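Side-chain contacts in pyocin S5 (Pseudomonas aeruginosa PAO1, PDB 6THK), which probably kills related bacteria as a channel-forming bacteriocin that depolarises their cytoplasmic membrane: residues K142-E145 with E151-K154; Y423-I428 with W435-V440; S201-D206 with E274-I279. The protein carries 1 engineered substitution. All blocks are in the same frame, centred on the assembly; numbering follows the deposited sequence.

The three contacts are strung out along a very elongated, largely helical chain. In sequence the order is contact 1, contact 3, contact 2, each closing before the next opens. Contact 1 is a local turn between helices 133-145 and 149-154, and helix 157-212, which follows directly, carries one half of contact 3; the centres of contacts 1 and 3 are about 66 Å apart. Contact 3 joins that long helix to helix 272-338. Contact 2, a buried hairpin in the colicin pore-forming region, has its centre about 90 Å from that of contact 3 and about 156 Å from that of contact 1, on the opposite side of the chain's centre. Long helices thus hold the pore-forming end far from contact 1.

Contact 1 of 3, residues K142-E145 with E151-K154; sequences KIWE and ERKK
Two short helices joined by a tight turn, a small helical hairpin at the surface, bring Trp144, near the end of helix 133-145, under Arg152 of helix 149-154. The contact is essentially one side chain laid over one ring. The methylene groups of Arg152 run across a face of the indole on its six-membered side: Arg152 CG stands 3.6 Å from Trp144 CZ2, and CD sits 3.9 Å from the centroid of the six-membered ring, only 13° off its normal, a clear CH-pi contact. Arg152 CB begins the run, 3.7 Å from Trp144 CZ2. The Trp144 ring reaches this place because its CG is anti to the backbone N (chi1 -163°), which brings the end of the side chain nearer to helix 149-154 than its base.

Beyond CD the Arg152 chain bends at chi3 and leaves the ring. The guanidinium plane is turned 50° from the indole, and CZ lies 5.5 Å from the centroid of the six-membered ring, so any cation-pi attraction here is weak at most. Instead, one face of the guanidinium rests on CA of Glu145, while its NH2 is hydrogen-bonded to the carbonyl of Asn147 in the turn. The carboxylate of Glu145 stays apart, with Glu145 OE2 5.5 Å from Arg152 NH1, near enough for a modest electrostatic attraction at most.

Around this pair, Trp149 makes a cation-pi contact with Arg152, and the indole NE1 of Trp144 donates to the carbonyl of Tyr155. Trp144 also meets Phe157 edge-to-face and touches Leu160, so it packs the end of helix 133-145 against the start of helix 157-212.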
ATOM      1  N   LYS A 142     -44.615  75.801  -5.064  1.00 57.46           N
ATOM      2  CA  LYS A 142     -45.511  74.747  -4.618  1.00 58.05           C
ATOM      3  C   LYS A 142     -44.930  74.059  -3.392  1.00 66.47           C
ATOM      4  O   LYS A 142     -45.659  73.696  -2.484  1.00 67.97           O
ATOM      5  CB  LYS A 142     -45.760  73.735  -5.733  1.00 59.02           C
ATOM      6  N   ILE A 143     -43.620  73.849  -3.377  1.00 62.09           N
ATOM      7  CA  ILE A 143     -42.990  73.230  -2.224  1.00 61.11           C
ATOM      8  C   ILE A 143     -43.151  74.123  -1.006  1.00 65.86           C
ATOM      9  O   ILE A 143     -43.495  73.661   0.070  1.00 66.23           O
ATOM     10  CB  ILE A 143     -41.484  73.005  -2.448  1.00 63.76           C
ATOM     11  CG1 ILE A 143     -41.260  71.978  -3.554  1.00 65.38           C
ATOM     12  CG2 ILE A 143     -40.814  72.536  -1.173  1.00 63.35           C
ATOM     13  CD1 ILE A 143     -39.824  71.885  -4.025  1.00 84.11           C
ATOM     14  N   TRP A 144     -42.933  75.417  -1.194  1.00 62.97           N
ATOM     15  CA  TRP A 144     -43.038  76.374  -0.105  1.00 63.09           C
ATOM     16  C   TRP A 144     -44.443  76.474   0.450  1.00 69.64           C
ATOM     17  O   TRP A 144     -44.642  76.527   1.653  1.00 69.56           O
ATOM     18  CB  TRP A 144     -42.578  77.749  -0.568  1.00 61.25           C
ATOM     19  CG  TRP A 144     -42.272  78.683   0.541  1.00 62.10           C
ATOM     20  CD1 TRP A 144     -41.427  78.467   1.580  1.00 64.93           C
ATOM     21  CD2 TRP A 144     -42.801  79.998   0.722  1.00 62.08           C
ATOM     22  NE1 TRP A 144     -41.395  79.562   2.400  1.00 64.52           N
ATOM     23  CE2 TRP A 144     -42.231  80.518   1.893  1.00 65.80           C
ATOM     24  CE3 TRP A 144     -43.699  80.787   0.004  1.00 63.51           C
ATOM     25  CZ2 TRP A 144     -42.531  81.784   2.366  1.00 65.18           C
ATOM     26  CZ3 TRP A 144     -43.995  82.042   0.474  1.00 65.04           C
ATOM     27  CH2 TRP A 144     -43.413  82.531   1.644  1.00 65.65           C
ATOM     28  N   GLU A 145     -45.418  76.482  -0.444  1.00 68.45           N
ATOM     29  CA  GLU A 145     -46.819  76.600  -0.053  1.00 69.58           C
ATOM     30  C   GLU A 145     -47.321  75.474   0.881  1.00 77.64           C
ATOM     31  O   GLU A 145     -48.281  75.667   1.616  1.00 78.13           O
ATOM     32  CB  GLU A 145     -47.731  76.851  -1.274  1.00 70.69           C
ATOM     33  CG  GLU A 145     -47.510  78.216  -1.945  1.00 79.27           C
ATOM     34  CD  GLU A 145     -48.360  78.431  -3.192  1.00 95.06           C
ATOM     35  OE1 GLU A 145     -48.977  77.452  -3.642  1.00 84.82           O
ATOM     36  OE2 GLU A 145     -48.418  79.569  -3.725  1.00 84.67           O
ATOM     37  N   GLU A 151     -45.460  79.091   9.595  1.00 93.51           N
ATOM     38  CA  GLU A 151     -44.281  78.358   9.154  1.00 92.45           C
ATOM     39  C   GLU A 151     -43.505  79.213   8.220  1.00 93.55           C
ATOM     40  O   GLU A 151     -42.299  79.352   8.323  1.00 93.12           O
ATOM     41  CB  GLU A 151     -44.702  77.143   8.370  1.00 30.00           C
ATOM     42  CG  GLU A 151     -43.664  76.065   8.334  1.00 30.00           C
ATOM     43  CD  GLU A 151     -43.684  75.246   9.578  1.00 30.00           C
ATOM     44  OE1 GLU A 151     -44.759  75.162  10.191  1.00 30.00           O
ATOM     45  OE2 GLU A 151     -42.628  74.683   9.930  1.00 30.00           O
ATOM     46  N   ARG A 152     -44.221  79.826   7.297  1.00 87.91           N
ATOM     47  CA  ARG A 152     -43.626  80.722   6.335  1.00 86.69           C
ATOM     48  C   ARG A 152     -42.875  81.911   6.951  1.00 88.93           C
ATOM     49  O   ARG A 152     -41.925  82.383   6.381  1.00 88.75           O
ATOM     50  CB  ARG A 152     -44.694  81.187   5.356  1.00 85.44           C
ATOM     51  CG  ARG A 152     -45.088  80.131   4.346  1.00 90.25           C
ATOM     52  CD  ARG A 152     -46.206  80.622   3.448  1.00 93.13           C
ATOM     53  NE  ARG A 152     -47.202  79.592   3.266  1.00 94.35           N
ATOM     54  CZ  ARG A 152     -48.211  79.673   2.423  1.00101.81           C
ATOM     55  NH1 ARG A 152     -48.365  80.739   1.678  1.00 87.22           N
ATOM     56  NH2 ARG A 152     -49.066  78.684   2.336  1.00 85.52           N
ATOM     57  N   LYS A 153     -43.312  82.419   8.090  1.00 84.13           N
ATOM     58  CA  LYS A 153     -42.632  83.512   8.746  1.00 83.26           C
ATOM     59  C   LYS A 153     -41.261  83.091   9.299  1.00 85.54           C
ATOM     60  O   LYS A 153     -40.347  83.887   9.381  1.00 84.82           O
ATOM     61  CB  LYS A 153     -43.521  84.085   9.845  1.00 85.67           C
ATOM     62  N   LYS A 154     -41.118  81.837   9.680  1.00 81.23           N
ATOM     63  CA  LYS A 154     -39.842  81.359  10.180  1.00 80.60           C
ATOM     64  C   LYS A 154     -38.967  80.784   9.063  1.00 82.52           C
ATOM     65  O   LYS A 154     -37.763  80.649   9.220  1.00 82.19           O
ATOM     66  CB  LYS A 154     -40.061  80.310  11.256  1.00 83.16           C
TER

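Contact 2 of 3, residues Y423-I428 with W435-V440; sequences YQEFKI and WKPFFV
Phe426, Trp435 and Phe438 form an aromatic cluster inside a helical hairpin of the colicin pore-forming domain, where helix 419-431 turns back into helix 436-446. The short segments run nearly antiparallel, at 159°, with axes 8.9 Å apart, and no hydrogen bond crosses between them.

The tight side is all rings. Trp435 presents the rim of its six-membered ring to a face of Phe426 in a T-shaped (edge-to-face) pair, with planes at 85°; Trp435 CH2 comes within 3.4 Å of Phe426 CE1. Although the Trp435 side chain sets off away from helix 419-431, its chi1 of -74° places CG beside the backbone N, and the far end of the indole comes back to Phe426. Phe426 in turn directs its own edge at the face of Phe438, an offset edge-to-face pair with centroids 5.1 Å apart. Trp435 CZ3 also lies over a face of Phe438, so each of the three rings touches the other two. Val478 of helix 468-481 packs on all three, while Phe368 meets Trp435 edge-to-face, and the cluster is buried in the helical bundle.

The opposite character appears at Glu425 and Pro437, both partly exposed. Glu425 sends its CB toward helix 436-446, and its chain then bends at chi2 and crosses the proline at about a right angle, without a polar bond between the two. This is the solvent side of the contact, and Glu425 also touches a crystal neighbour, so its conformation may owe something to the lattice. The carboxylate comes very close to the proline ring, at a separation whose exact value is doubtful; farther back along the chain, Glu425 CG lies 3.5 Å from the carbonyl O of Pro437.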
ATOM      1  N   TYR A 423      22.916 -56.080  -5.153  1.00 41.66           N
ATOM      2  CA  TYR A 423      22.385 -57.380  -4.791  1.00 42.28           C
ATOM      3  C   TYR A 423      23.005 -58.514  -5.580  1.00 44.35           C
ATOM      4  O   TYR A 423      23.202 -59.601  -5.061  1.00 44.25           O
ATOM      5  CB  TYR A 423      20.867 -57.369  -4.857  1.00 45.08           C
ATOM      6  CG  TYR A 423      20.312 -56.427  -3.835  1.00 50.43           C
ATOM      7  CD1 TYR A 423      20.811 -56.419  -2.545  1.00 52.55           C
ATOM      8  CD2 TYR A 423      19.327 -55.518  -4.160  1.00 53.15           C
ATOM      9  CE1 TYR A 423      20.328 -55.549  -1.600  1.00 54.17           C
ATOM     10  CE2 TYR A 423      18.839 -54.638  -3.222  1.00 54.53           C
ATOM     11  CZ  TYR A 423      19.338 -54.665  -1.943  1.00 65.00           C
ATOM     12  OH  TYR A 423      18.845 -53.797  -1.009  1.00 71.34           O
ATOM     13  N   GLN A 424      23.282 -58.266  -6.848  1.00 40.16           N
ATOM     14  CA  GLN A 424      23.903 -59.274  -7.667  1.00 40.34           C
ATOM     15  C   GLN A 424      25.273 -59.611  -7.110  1.00 42.86           C
ATOM     16  O   GLN A 424      25.631 -60.766  -7.000  1.00 41.49           O
ATOM     17  CB  GLN A 424      24.046 -58.767  -9.090  1.00 42.38           C
ATOM     18  CG  GLN A 424      25.065 -59.530  -9.902  1.00 63.04           C
ATOM     19  CD  GLN A 424      24.420 -60.327 -11.003  1.00 85.51           C
ATOM     20  OE1 GLN A 424      23.220 -60.573 -10.980  1.00 79.60           O
ATOM     21  NE2 GLN A 424      25.213 -60.730 -11.976  1.00 84.76           N
ATOM     22  N   GLU A 425      26.039 -58.598  -6.736  1.00 41.03           N
ATOM     23  CA  GLU A 425      27.352 -58.857  -6.161  1.00 42.41           C
ATOM     24  C   GLU A 425      27.228 -59.574  -4.801  1.00 47.04           C
ATOM     25  O   GLU A 425      28.070 -60.380  -4.448  1.00 46.21           O
ATOM     26  CB  GLU A 425      28.321 -57.655  -6.240  1.00 43.73           C
ATOM     27  CG  GLU A 425      29.805 -58.038  -5.992  1.00 57.94           C
ATOM     28  CD  GLU A 425      30.478 -58.786  -7.146  1.00 66.69           C
ATOM     29  OE1 GLU A 425      29.860 -58.780  -8.227  1.00 64.71           O
ATOM     30  OE2 GLU A 425      31.594 -59.377  -6.985  1.00 67.32           O
ATOM     31  N   PHE A 426      26.201 -59.243  -4.026  1.00 45.16           N
ATOM     32  CA  PHE A 426      25.968 -59.932  -2.765  1.00 45.04           C
ATOM     33  C   PHE A 426      25.662 -61.406  -3.023  1.00 45.50           C
ATOM     34  O   PHE A 426      26.179 -62.281  -2.341  1.00 43.11           O
ATOM     35  CB  PHE A 426      24.811 -59.294  -2.006  1.00 48.26           C
ATOM     36  CG  PHE A 426      24.755 -59.680  -0.562  1.00 52.76           C
ATOM     37  CD1 PHE A 426      24.494 -60.980  -0.194  1.00 57.58           C
ATOM     38  CD2 PHE A 426      24.970 -58.747   0.428  1.00 57.46           C
ATOM     39  CE1 PHE A 426      24.431 -61.347   1.133  1.00 59.10           C
ATOM     40  CE2 PHE A 426      24.925 -59.105   1.758  1.00 60.82           C
ATOM     41  CZ  PHE A 426      24.654 -60.409   2.112  1.00 58.84           C
ATOM     42  N   LYS A 427      24.834 -61.661  -4.033  1.00 41.97           N
ATOM     43  CA  LYS A 427      24.443 -63.010  -4.424  1.00 41.05           C
ATOM     44  C   LYS A 427      25.629 -63.833  -4.909  1.00 44.93           C
ATOM     45  O   LYS A 427      25.790 -64.975  -4.520  1.00 43.82           O
ATOM     46  CB  LYS A 427      23.362 -62.953  -5.497  1.00 43.06           C
ATOM     47  CG  LYS A 427      23.398 -64.104  -6.481  1.00 62.20           C
ATOM     48  CD  LYS A 427      22.276 -64.000  -7.505  1.00 70.39           C
ATOM     49  CE  LYS A 427      22.814 -63.788  -8.912  1.00 73.64           C
ATOM     50  NZ  LYS A 427      24.202 -64.293  -9.079  1.00 70.99           N
ATOM     51  N   ILE A 428      26.501 -63.227  -5.712  1.00 41.97           N
ATOM     52  CA  ILE A 428      27.694 -63.905  -6.218  1.00 40.75           C
ATOM     53  C   ILE A 428      28.601 -64.263  -5.053  1.00 44.61           C
ATOM     54  O   ILE A 428      29.147 -65.349  -4.986  1.00 44.82           O
ATOM     55  CB  ILE A 428      28.478 -63.023  -7.200  1.00 43.47           C
ATOM     56  CG1 ILE A 428      27.677 -62.770  -8.469  1.00 42.60           C
ATOM     57  CG2 ILE A 428      29.804 -63.667  -7.557  1.00 44.73           C
ATOM     58  CD1 ILE A 428      28.223 -61.633  -9.294  1.00 38.29           C
ATOM     59  N   TRP A 435      34.057 -62.706  -0.673  1.00 47.24           N
ATOM     60  CA  TRP A 435      33.435 -61.460  -0.256  1.00 43.90           C
ATOM     61  C   TRP A 435      34.289 -60.233  -0.594  1.00 51.57           C
ATOM     62  O   TRP A 435      33.801 -59.113  -0.552  1.00 53.13           O
ATOM     63  CB  TRP A 435      33.082 -61.510   1.230  1.00 40.14           C
ATOM     64  CG  TRP A 435      31.897 -62.378   1.498  1.00 38.79           C
ATOM     65  CD1 TRP A 435      31.909 -63.677   1.877  1.00 41.27           C
ATOM     66  CD2 TRP A 435      30.524 -62.013   1.371  1.00 37.55           C
ATOM     67  NE1 TRP A 435      30.634 -64.144   2.009  1.00 40.12           N
ATOM     68  CE2 TRP A 435      29.762 -63.139   1.701  1.00 41.22           C
ATOM     69  CE3 TRP A 435      29.865 -60.840   1.015  1.00 38.39           C
ATOM     70  CZ2 TRP A 435      28.381 -63.129   1.688  1.00 40.89           C
ATOM     71  CZ3 TRP A 435      28.498 -60.833   1.005  1.00 40.05           C
ATOM     72  CH2 TRP A 435      27.768 -61.966   1.339  1.00 40.53           C
ATOM     73  N   LYS A 436      35.562 -60.448  -0.918  1.00 50.43           N
ATOM     74  CA  LYS A 436      36.469 -59.351  -1.323  1.00 51.38           C
ATOM     75  C   LYS A 436      35.830 -58.466  -2.431  1.00 55.41           C
ATOM     76  O   LYS A 436      35.769 -57.252  -2.226  1.00 57.16           O
ATOM     77  CB  LYS A 436      37.869 -59.866  -1.729  1.00 54.74           C
ATOM     78  CG  LYS A 436      38.596 -60.649  -0.622  1.00 70.09           C
ATOM     79  CD  LYS A 436      40.080 -60.911  -0.938  1.00 80.43           C
ATOM     80  CE  LYS A 436      40.331 -62.086  -1.861  1.00 91.95           C
ATOM     81  NZ  LYS A 436      40.096 -63.388  -1.182  1.00104.22           N
ATOM     82  N   PRO A 437      35.215 -59.025  -3.522  1.00 49.61           N
ATOM     83  CA  PRO A 437      34.561 -58.154  -4.522  1.00 48.51           C
ATOM     84  C   PRO A 437      33.268 -57.500  -4.025  1.00 50.65           C
ATOM     85  O   PRO A 437      32.734 -56.624  -4.698  1.00 50.97           O
ATOM     86  CB  PRO A 437      34.308 -59.100  -5.710  1.00 49.99           C
ATOM     87  CG  PRO A 437      35.183 -60.299  -5.447  1.00 54.65           C
ATOM     88  CD  PRO A 437      35.169 -60.432  -3.968  1.00 50.26           C
ATOM     89  N   PHE A 438      32.686 -58.026  -2.953  1.00 46.05           N
ATOM     90  CA  PHE A 438      31.530 -57.361  -2.363  1.00 43.70           C
ATOM     91  C   PHE A 438      31.908 -56.091  -1.614  1.00 47.08           C
ATOM     92  O   PHE A 438      31.279 -55.056  -1.754  1.00 45.54           O
ATOM     93  CB  PHE A 438      30.750 -58.258  -1.418  1.00 44.22           C
ATOM     94  CG  PHE A 438      29.605 -57.554  -0.767  1.00 43.60           C
ATOM     95  CD1 PHE A 438      28.436 -57.341  -1.456  1.00 45.65           C
ATOM     96  CD2 PHE A 438      29.718 -57.061   0.512  1.00 43.74           C
ATOM     97  CE1 PHE A 438      27.383 -56.674  -0.870  1.00 46.47           C
ATOM     98  CE2 PHE A 438      28.675 -56.394   1.105  1.00 45.84           C
ATOM     99  CZ  PHE A 438      27.505 -56.200   0.413  1.00 44.82           C
ATOM    100  N   PHE A 439      32.921 -56.219  -0.765  1.00 44.60           N
ATOM    101  CA  PHE A 439      33.397 -55.114   0.052  1.00 44.82           C
ATOM    102  C   PHE A 439      33.917 -53.997  -0.827  1.00 53.69           C
ATOM    103  O   PHE A 439      33.703 -52.824  -0.548  1.00 54.20           O
ATOM    104  CB  PHE A 439      34.457 -55.583   1.046  1.00 45.62           C
ATOM    105  CG  PHE A 439      33.914 -56.461   2.132  1.00 46.08           C
ATOM    106  CD1 PHE A 439      32.840 -56.053   2.893  1.00 48.76           C
ATOM    107  CD2 PHE A 439      34.459 -57.699   2.377  1.00 46.57           C
ATOM    108  CE1 PHE A 439      32.330 -56.857   3.886  1.00 48.77           C
ATOM    109  CE2 PHE A 439      33.953 -58.512   3.366  1.00 48.64           C
ATOM    110  CZ  PHE A 439      32.888 -58.089   4.123  1.00 46.73           C
ATOM    111  N   VAL A 440      34.599 -54.369  -1.902  1.00 53.02           N
ATOM    112  CA  VAL A 440      35.115 -53.389  -2.836  1.00 53.38           C
ATOM    113  C   VAL A 440      33.957 -52.632  -3.469  1.00 58.28           C
ATOM    114  O   VAL A 440      34.022 -51.423  -3.634  1.00 58.95           O
ATOM    115  CB  VAL A 440      35.941 -54.049  -3.946  1.00 57.32           C
ATOM    116  CG1 VAL A 440      36.057 -53.114  -5.134  1.00 56.83           C
ATOM    117  CG2 VAL A 440      37.314 -54.425  -3.431  1.00 57.29           C
TER

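Contact 3 of 3, residues S201-D206 with E274-I279; sequences SQLERD and EKQKAI
Lys277, which lies against Leu203, turns its ammonium group back to its own helix: Lys277 NZ is 3.5 Å from OE1 of Glu274, three residues earlier, a long salt bridge with at most a weak hydrogen bond. The bend at chi3 (-85°) carries the charge away from helix 157-212 and leaves the aliphatic base of the lysine to make the contact.

That contact is apolar and centres on Leu203, whose CB points toward helix 272-338. Its two methyls split the work. Leu203 CD1 meets Lys277 CG at 3.8 Å, the two side chains crossing at about a right angle. Leu203 CD2 lies 3.6 Å from the backbone N of Lys277 and touches Gln276, whose CB and CG are each 3.8 Å from that methyl. No hydrogen bond spans the segments, and the buried area is small.

Leu203 also touches Leu273 and Tyr280, and so fits as a single knob into the hole formed by residues 273, 276, 277 and 280, as in knobs-into-holes packing; both helices lie in predicted coiled-coil regions. On the other flank of helix 272-338, Lys275 and Ala278 pack on Ile266 of helix 237-267, which places this helix between helix 157-212 and its hairpin partner.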
ATOM      1  N   SER A 201      -6.102  28.037 -11.934  1.00 66.49           N
ATOM      2  CA  SER A 201      -4.894  27.609 -12.643  1.00 65.34           C
ATOM      3  C   SER A 201      -3.914  26.958 -11.660  1.00 68.91           C
ATOM      4  O   SER A 201      -3.375  25.897 -11.967  1.00 68.51           O
ATOM      5  CB  SER A 201      -4.236  28.791 -13.350  1.00 67.52           C
ATOM      6  OG  SER A 201      -5.042  29.290 -14.404  1.00 74.25           O
ATOM      7  N   GLN A 202      -3.721  27.571 -10.463  1.00 65.45           N
ATOM      8  CA  GLN A 202      -2.847  27.041  -9.416  1.00 64.99           C
ATOM      9  C   GLN A 202      -3.438  25.762  -8.829  1.00 68.64           C
ATOM     10  O   GLN A 202      -2.684  24.847  -8.505  1.00 69.69           O
ATOM     11  CB  GLN A 202      -2.562  28.086  -8.323  1.00 66.30           C
ATOM     12  CG  GLN A 202      -1.401  27.720  -7.376  1.00 81.38           C
ATOM     13  CD  GLN A 202      -0.054  27.680  -8.066  1.00103.04           C
ATOM     14  OE1 GLN A 202       0.479  28.704  -8.508  1.00 98.56           O
ATOM     15  NE2 GLN A 202       0.523  26.489  -8.185  1.00 95.36           N
ATOM     16  N   LEU A 203      -4.780  25.681  -8.730  1.00 63.22           N
ATOM     17  CA  LEU A 203      -5.472  24.491  -8.244  1.00 61.95           C
ATOM     18  C   LEU A 203      -5.236  23.308  -9.224  1.00 67.29           C
ATOM     19  O   LEU A 203      -5.064  22.176  -8.773  1.00 67.07           O
ATOM     20  CB  LEU A 203      -6.967  24.783  -8.061  1.00 61.23           C
ATOM     21  CG  LEU A 203      -7.799  23.730  -7.344  1.00 65.37           C
ATOM     22  CD1 LEU A 203      -7.511  23.703  -5.855  1.00 64.96           C
ATOM     23  CD2 LEU A 203      -9.273  23.971  -7.565  1.00 68.45           C
ATOM     24  N   GLU A 204      -5.204  23.584 -10.541  1.00 64.81           N
ATOM     25  CA  GLU A 204      -4.942  22.598 -11.588  1.00 65.38           C
ATOM     26  C   GLU A 204      -3.482  22.136 -11.479  1.00 70.29           C
ATOM     27  O   GLU A 204      -3.221  20.934 -11.505  1.00 70.78           O
ATOM     28  CB  GLU A 204      -5.248  23.165 -12.989  1.00 66.91           C
ATOM     29  CG  GLU A 204      -5.537  22.108 -14.044  1.00 80.72           C
ATOM     30  CD  GLU A 204      -5.569  22.607 -15.473  1.00110.08           C
ATOM     31  OE1 GLU A 204      -6.660  22.608 -16.088  1.00105.71           O
ATOM     32  OE2 GLU A 204      -4.494  22.990 -15.986  1.00107.44           O
ATOM     33  N   ARG A 205      -2.549  23.103 -11.296  1.00 66.69           N
ATOM     34  CA  ARG A 205      -1.113  22.891 -11.094  1.00 66.42           C
ATOM     35  C   ARG A 205      -0.816  21.967  -9.907  1.00 70.70           C
ATOM     36  O   ARG A 205       0.001  21.058 -10.055  1.00 70.00           O
ATOM     37  CB  ARG A 205      -0.394  24.228 -10.907  1.00 65.84           C
ATOM     38  CG  ARG A 205       0.626  24.483 -11.987  1.00 78.07           C
ATOM     39  CD  ARG A 205       0.789  25.950 -12.255  1.00 90.05           C
ATOM     40  NE  ARG A 205       0.352  26.279 -13.610  1.00104.16           N
ATOM     41  CZ  ARG A 205      -0.493  27.260 -13.907  1.00118.59           C
ATOM     42  NH1 ARG A 205      -0.993  28.029 -12.946  1.00105.80           N
ATOM     43  NH2 ARG A 205      -0.835  27.490 -15.168  1.00104.36           N
ATOM     44  N   ASP A 206      -1.479  22.206  -8.739  1.00 68.07           N
ATOM     45  CA  ASP A 206      -1.336  21.412  -7.507  1.00 68.74           C
ATOM     46  C   ASP A 206      -1.849  19.988  -7.712  1.00 72.44           C
ATOM     47  O   ASP A 206      -1.236  19.038  -7.235  1.00 72.71           O
ATOM     48  CB  ASP A 206      -2.035  22.082  -6.297  1.00 71.47           C
ATOM     49  CG  ASP A 206      -1.384  23.371  -5.795  1.00 88.97           C
ATOM     50  OD1 ASP A 206      -0.172  23.570  -6.053  1.00 90.75           O
ATOM     51  OD2 ASP A 206      -2.075  24.156  -5.099  1.00 94.65           O
ATOM     52  N   GLU A 274     -14.272  26.055  -4.674  1.00 64.24           N
ATOM     53  CA  GLU A 274     -14.469  25.003  -3.677  1.00 62.88           C
ATOM     54  C   GLU A 274     -14.995  23.707  -4.311  1.00 65.66           C
ATOM     55  O   GLU A 274     -14.658  22.618  -3.831  1.00 65.61           O
ATOM     56  CB  GLU A 274     -15.381  25.470  -2.533  1.00 63.86           C
ATOM     57  CG  GLU A 274     -14.760  26.507  -1.610  1.00 68.26           C
ATOM     58  CD  GLU A 274     -13.353  26.262  -1.099  1.00 78.57           C
ATOM     59  OE1 GLU A 274     -13.113  25.212  -0.458  1.00 65.34           O
ATOM     60  OE2 GLU A 274     -12.494  27.145  -1.318  1.00 67.42           O
ATOM     61  N   LYS A 275     -15.796  23.820  -5.399  1.00 60.06           N
ATOM     62  CA  LYS A 275     -16.318  22.662  -6.132  1.00 58.64           C
ATOM     63  C   LYS A 275     -15.190  21.985  -6.889  1.00 60.86           C
ATOM     64  O   LYS A 275     -15.105  20.766  -6.840  1.00 60.90           O
ATOM     65  CB  LYS A 275     -17.429  23.057  -7.109  1.00 60.50           C
ATOM     66  CG  LYS A 275     -18.307  21.885  -7.520  1.00 68.26           C
ATOM     67  CD  LYS A 275     -19.510  22.350  -8.316  1.00 77.97           C
ATOM     68  CE  LYS A 275     -20.510  21.247  -8.534  1.00 88.63           C
ATOM     69  NZ  LYS A 275     -21.819  21.771  -8.998  1.00 98.96           N
ATOM     70  N   GLN A 276     -14.334  22.764  -7.589  1.00 56.81           N
ATOM     71  CA  GLN A 276     -13.212  22.233  -8.367  1.00 57.34           C
ATOM     72  C   GLN A 276     -12.191  21.561  -7.461  1.00 60.98           C
ATOM     73  O   GLN A 276     -11.639  20.530  -7.842  1.00 60.53           O
ATOM     74  CB  GLN A 276     -12.574  23.305  -9.281  1.00 59.23           C
ATOM     75  CG  GLN A 276     -11.577  22.766 -10.331  1.00 74.82           C
ATOM     76  CD  GLN A 276     -12.171  21.807 -11.347  1.00 98.93           C
ATOM     77  OE1 GLN A 276     -12.751  22.205 -12.364  1.00 95.22           O
ATOM     78  NE2 GLN A 276     -11.988  20.513 -11.120  1.00 95.25           N
ATOM     79  N   LYS A 277     -12.000  22.110  -6.239  1.00 57.53           N
ATOM     80  CA  LYS A 277     -11.125  21.559  -5.203  1.00 57.07           C
ATOM     81  C   LYS A 277     -11.614  20.141  -4.862  1.00 61.42           C
ATOM     82  O   LYS A 277     -10.825  19.187  -4.899  1.00 61.46           O
ATOM     83  CB  LYS A 277     -11.140  22.457  -3.947  1.00 58.68           C
ATOM     84  CG  LYS A 277      -9.841  22.398  -3.142  1.00 69.06           C
ATOM     85  CD  LYS A 277      -9.921  23.113  -1.794  1.00 78.55           C
ATOM     86  CE  LYS A 277      -9.642  24.601  -1.874  1.00 91.34           C
ATOM     87  NZ  LYS A 277      -9.651  25.233  -0.528  1.00100.24           N
ATOM     88  N   ALA A 278     -12.932  20.005  -4.611  1.00 57.08           N
ATOM     89  CA  ALA A 278     -13.595  18.738  -4.306  1.00 56.28           C
ATOM     90  C   ALA A 278     -13.575  17.749  -5.507  1.00 59.46           C
ATOM     91  O   ALA A 278     -13.304  16.570  -5.301  1.00 58.21           O
ATOM     92  CB  ALA A 278     -15.016  19.000  -3.825  1.00 56.60           C
ATOM     93  N   ILE A 279     -13.815  18.233  -6.758  1.00 56.17           N
ATOM     94  CA  ILE A 279     -13.784  17.398  -7.978  1.00 55.48           C
ATOM     95  C   ILE A 279     -12.408  16.728  -8.108  1.00 58.94           C
ATOM     96  O   ILE A 279     -12.342  15.523  -8.357  1.00 58.14           O
ATOM     97  CB  ILE A 279     -14.164  18.202  -9.260  1.00 58.16           C
ATOM     98  CG1 ILE A 279     -15.662  18.577  -9.266  1.00 58.65           C
ATOM     99  CG2 ILE A 279     -13.786  17.441 -10.554  1.00 57.55           C
ATOM    100  CD1 ILE A 279     -15.978  19.916  -9.917  1.00 63.51           C
TER